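Local structure of acetyltransferase (Elizabethkingia anophelis, 6AO7) at residues Q41-Y49 / G59-D67. The protein binds acetyl-CoA and, as a member of the GNAT family, probably transfers its acetyl group to an acceptor substrate. Numbering follows the deposited sequence.
Sequences QYLTSGELY and GCYVLYPWD
Y49 and Y61 face each other as a hydrogen-bonded antiparallel pair in the hairpin of strands 47-53 and 56-65, part of the mixed sheet of the GNAT fold. Their rings lie nearly parallel (19° between planes) but slid so far apart that they barely overlap, CD1 of Y49 coming within 3.4 Å of CE1 of Y61. Instead, CB of Y49 sits over the face of the Y61 ring, 3.8 Å from its centroid in a CH-pi contact, while OH of Y61 stands over one face of the Y49 ring, toward its rim. Y61 reaches across because its CG lies between the backbone N and carbonyl carbon (chi1 63°); its hydroxyl then bonds D94 of helix 87-101. Tyrosine suits both places: each ring offers a broad face, and Y61 adds a polar end.

Four backbone hydrogen bonds join E47 to L63 and Y49 to Y61; Y49 N arrives nearly along the C=O axis of Y61 (169°).

The other side of the hairpin is close-packed and apolar. V62 spreads its two methyls: CG1 meets CD2 of Y42 at 3.8 Å, and CG2 meets CD2 of L43 and CD1 of L48, each at 3.9 Å. Branching at CB lets one residue fill the angle between helix 36-45 and its own strand. G46 makes the turn between them; a CB there would run into O of L63 and O of Y42.

Towards P65 the contact loosens. OG of S45 lies at the edge of the Y64 ring, 3.2 Å from CE2, and a water bonded to O of P65 reaches S45 only weakly. E47, on the face of Y49 and L63, is exposed, as suits its charge.

The chemistry implies a hairpin fixed by backbone bonds and apolar packing, with one water at the P65 end; Y61 ties it to helix 87-101, while the Y42 hydroxyl ties helix 36-45 to D33 and to N75 of strand 70-78.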
loop_
_atom_site.group_PDB
_atom_site.type_symbol
_atom_site.label_atom_id
_atom_site.label_comp_id
_atom_site.label_asym_id
_atom_site.label_seq_id
_atom_site.Cartn_x
_atom_site.Cartn_y
_atom_site.Cartn_z
ATOM N N GLN A 41 25.294 5.000 8.420
ATOM C CA GLN A 41 25.218 3.938 9.424
ATOM C C GLN A 41 25.023 2.568 8.779
ATOM O O GLN A 41 25.677 1.595 9.169
ATOM C CB GLN A 41 24.092 4.217 10.418
ATOM C CG GLN A 41 24.114 3.264 11.597
ATOM C CD GLN A 41 22.903 3.393 12.494
ATOM O OE1 GLN A 41 22.069 4.283 12.311
ATOM N NE2 GLN A 41 22.796 2.495 13.472
ATOM N N TYR A 42 24.113 2.450 7.809
ATOM C CA TYR A 42 24.010 1.128 7.205
ATOM C C TYR A 42 25.066 0.894 6.134
ATOM O O TYR A 42 25.235 -0.249 5.701
ATOM C CB TYR A 42 22.594 0.828 6.652
ATOM C CG TYR A 42 21.874 1.873 5.826
ATOM C CD1 TYR A 42 20.762 2.536 6.336
ATOM C CD2 TYR A 42 22.253 2.149 4.508
ATOM C CE1 TYR A 42 20.063 3.474 5.578
ATOM C CE2 TYR A 42 21.539 3.091 3.730
ATOM C CZ TYR A 42 20.460 3.744 4.284
ATOM O OH TYR A 42 19.761 4.678 3.554
ATOM N N LEU A 43 25.804 1.924 5.713
ATOM C CA LEU A 43 26.988 1.647 4.912
ATOM C C LEU A 43 28.072 0.977 5.742
ATOM O O LEU A 43 28.913 0.270 5.180
ATOM C CB LEU A 43 27.522 2.929 4.264
ATOM C CG LEU A 43 26.624 3.486 3.146
ATOM C CD1 LEU A 43 27.163 4.818 2.621
ATOM C CD2 LEU A 43 26.500 2.464 2.017
ATOM N N THR A 44 28.039 1.145 7.069
ATOM C CA THR A 44 29.055 0.540 7.935
ATOM C C THR A 44 29.031 -0.981 7.843
ATOM O O THR A 44 30.073 -1.621 7.647
ATOM C CB THR A 44 28.843 0.983 9.386
ATOM O OG1 THR A 44 29.028 2.399 9.489
ATOM C CG2 THR A 44 29.818 0.286 10.307
ATOM N N SER A 45 27.855 -1.579 7.997
ATOM C CA SER A 45 27.718 -3.029 8.030
ATOM C C SER A 45 27.067 -3.591 6.776
ATOM O O SER A 45 26.984 -4.814 6.631
ATOM C CB SER A 45 26.914 -3.458 9.263
ATOM O OG SER A 45 25.660 -2.795 9.286
ATOM N N GLY A 46 26.609 -2.734 5.866
ATOM C CA GLY A 46 25.982 -3.172 4.641
ATOM C C GLY A 46 26.963 -3.229 3.477
ATOM O O GLY A 46 28.158 -2.981 3.613
ATOM N N GLU A 47 26.420 -3.575 2.313
ATOM C CA GLU A 47 27.189 -3.687 1.082
ATOM C C GLU A 47 26.528 -2.818 0.028
ATOM O O GLU A 47 25.326 -2.967 -0.240
ATOM C CB GLU A 47 27.260 -5.131 0.580
ATOM C CG GLU A 47 27.965 -6.094 1.501
ATOM C CD GLU A 47 27.999 -7.488 0.912
ATOM O OE1 GLU A 47 26.972 -8.202 0.997
ATOM O OE2 GLU A 47 29.042 -7.852 0.330
ATOM N N LEU A 48 27.312 -1.922 -0.568
ATOM C CA LEU A 48 26.804 -0.977 -1.557
ATOM C C LEU A 48 27.132 -1.479 -2.957
ATOM O O LEU A 48 28.262 -1.915 -3.222
ATOM C CB LEU A 48 27.406 0.415 -1.336
ATOM C CG LEU A 48 27.261 1.455 -2.448
ATOM C CD1 LEU A 48 25.803 1.877 -2.559
ATOM C CD2 LEU A 48 28.186 2.657 -2.229
ATOM N N TYR A 49 26.142 -1.408 -3.845
ATOM C CA TYR A 49 26.274 -1.833 -5.229
ATOM C C TYR A 49 25.927 -0.661 -6.138
ATOM O O TYR A 49 25.036 0.132 -5.829
ATOM C CB TYR A 49 25.358 -3.035 -5.522
ATOM C CG TYR A 49 25.804 -4.297 -4.824
ATOM C CD1 TYR A 49 25.493 -4.520 -3.486
ATOM C CD2 TYR A 49 26.556 -5.254 -5.491
ATOM C CE1 TYR A 49 25.907 -5.663 -2.845
ATOM C CE2 TYR A 49 26.985 -6.403 -4.849
ATOM C CZ TYR A 49 26.647 -6.605 -3.529
ATOM O OH TYR A 49 27.056 -7.759 -2.897
ATOM N N GLY A 59 22.402 4.372 -10.637
ATOM C CA GLY A 59 21.564 3.734 -9.639
ATOM C C GLY A 59 22.439 3.003 -8.652
ATOM O O GLY A 59 23.641 2.821 -8.877
ATOM N N CYS A 60 21.811 2.579 -7.552
ATOM C CA CYS A 60 22.538 1.920 -6.470
ATOM C C CYS A 60 21.553 1.226 -5.552
ATOM O O CYS A 60 20.363 1.558 -5.522
ATOM C CB CYS A 60 23.378 2.920 -5.662
ATOM S SG CYS A 60 22.391 4.227 -4.870
ATOM N N TYR A 61 22.069 0.266 -4.786
ATOM C CA TYR A 61 21.319 -0.283 -3.663
ATOM C C TYR A 61 22.288 -0.705 -2.556
ATOM O O TYR A 61 23.484 -0.916 -2.788
ATOM C CB TYR A 61 20.418 -1.458 -4.079
ATOM C CG TYR A 61 21.104 -2.699 -4.614
ATOM C CD1 TYR A 61 21.650 -3.655 -3.747
ATOM C CD2 TYR A 61 21.149 -2.956 -5.987
ATOM C CE1 TYR A 61 22.232 -4.812 -4.235
ATOM C CE2 TYR A 61 21.733 -4.120 -6.487
ATOM C CZ TYR A 61 22.273 -5.043 -5.603
ATOM O OH TYR A 61 22.845 -6.205 -6.073
ATOM N N VAL A 62 21.746 -0.800 -1.343
ATOM C CA VAL A 62 22.485 -1.223 -0.159
ATOM C C VAL A 62 21.775 -2.423 0.458
ATOM O O VAL A 62 20.571 -2.349 0.771
ATOM C CB VAL A 62 22.599 -0.094 0.875
ATOM C CG1 VAL A 62 23.310 -0.612 2.134
ATOM C CG2 VAL A 62 23.302 1.105 0.267
ATOM N N LEU A 63 22.517 -3.519 0.636
ATOM C CA LEU A 63 22.046 -4.696 1.356
ATOM C C LEU A 63 22.559 -4.651 2.786
ATOM O O LEU A 63 23.746 -4.406 3.012
ATOM C CB LEU A 63 22.528 -5.979 0.687
ATOM C CG LEU A 63 21.705 -6.492 -0.486
ATOM C CD1 LEU A 63 22.420 -7.642 -1.125
ATOM C CD2 LEU A 63 20.312 -6.931 0.013
ATOM N N TYR A 64 21.672 -4.937 3.740
ATOM C CA TYR A 64 21.946 -4.748 5.164
ATOM C C TYR A 64 21.455 -5.964 5.940
ATOM O O TYR A 64 20.255 -6.065 6.241
ATOM C CB TYR A 64 21.262 -3.479 5.668
ATOM C CG TYR A 64 21.318 -3.256 7.165
ATOM C CD1 TYR A 64 20.228 -3.538 7.976
ATOM C CD2 TYR A 64 22.461 -2.730 7.759
ATOM C CE1 TYR A 64 20.278 -3.312 9.348
ATOM C CE2 TYR A 64 22.523 -2.501 9.124
ATOM C CZ TYR A 64 21.431 -2.793 9.914
ATOM O OH TYR A 64 21.496 -2.566 11.270
ATOM N N PRO A 65 22.346 -6.901 6.281
ATOM C CA PRO A 65 21.908 -8.106 7.006
ATOM C C PRO A 65 21.343 -7.788 8.386
ATOM O O PRO A 65 21.892 -6.978 9.132
ATOM C CB PRO A 65 23.190 -8.939 7.113
ATOM C CG PRO A 65 24.062 -8.473 5.941
ATOM C CD PRO A 65 23.733 -7.006 5.787
ATOM N N TRP A 66 20.222 -8.433 8.716
ATOM C CA TRP A 66 19.729 -8.477 10.091
ATOM C C TRP A 66 20.389 -9.578 10.897
ATOM O O TRP A 66 20.679 -9.407 12.091
ATOM C CB TRP A 66 18.228 -8.745 10.120
ATOM C CG TRP A 66 17.409 -7.670 9.578
ATOM C CD1 TRP A 66 17.837 -6.517 8.996
ATOM C CD2 TRP A 66 15.991 -7.618 9.592
ATOM N NE1 TRP A 66 16.758 -5.751 8.624
ATOM C CE2 TRP A 66 15.611 -6.406 8.982
ATOM C CE3 TRP A 66 14.996 -8.488 10.048
ATOM C CZ2 TRP A 66 14.278 -6.043 8.819
ATOM C CZ3 TRP A 66 13.672 -8.123 9.886
ATOM C CH2 TRP A 66 13.329 -6.909 9.285
ATOM N N ASP A 67 20.599 -10.715 10.248
ATOM C CA ASP A 67 21.036 -11.943 10.888
ATOM C C ASP A 67 21.292 -12.934 9.767
ATOM O O ASP A 67 21.327 -12.535 8.597
ATOM C CB ASP A 67 19.987 -12.458 11.880
ATOM C CG ASP A 67 18.583 -12.543 11.274
ATOM O OD1 ASP A 67 18.460 -12.665 10.046
ATOM O OD2 ASP A 67 17.592 -12.476 12.034
HETATM O O HOH W 1 24.451 -5.855 9.308
#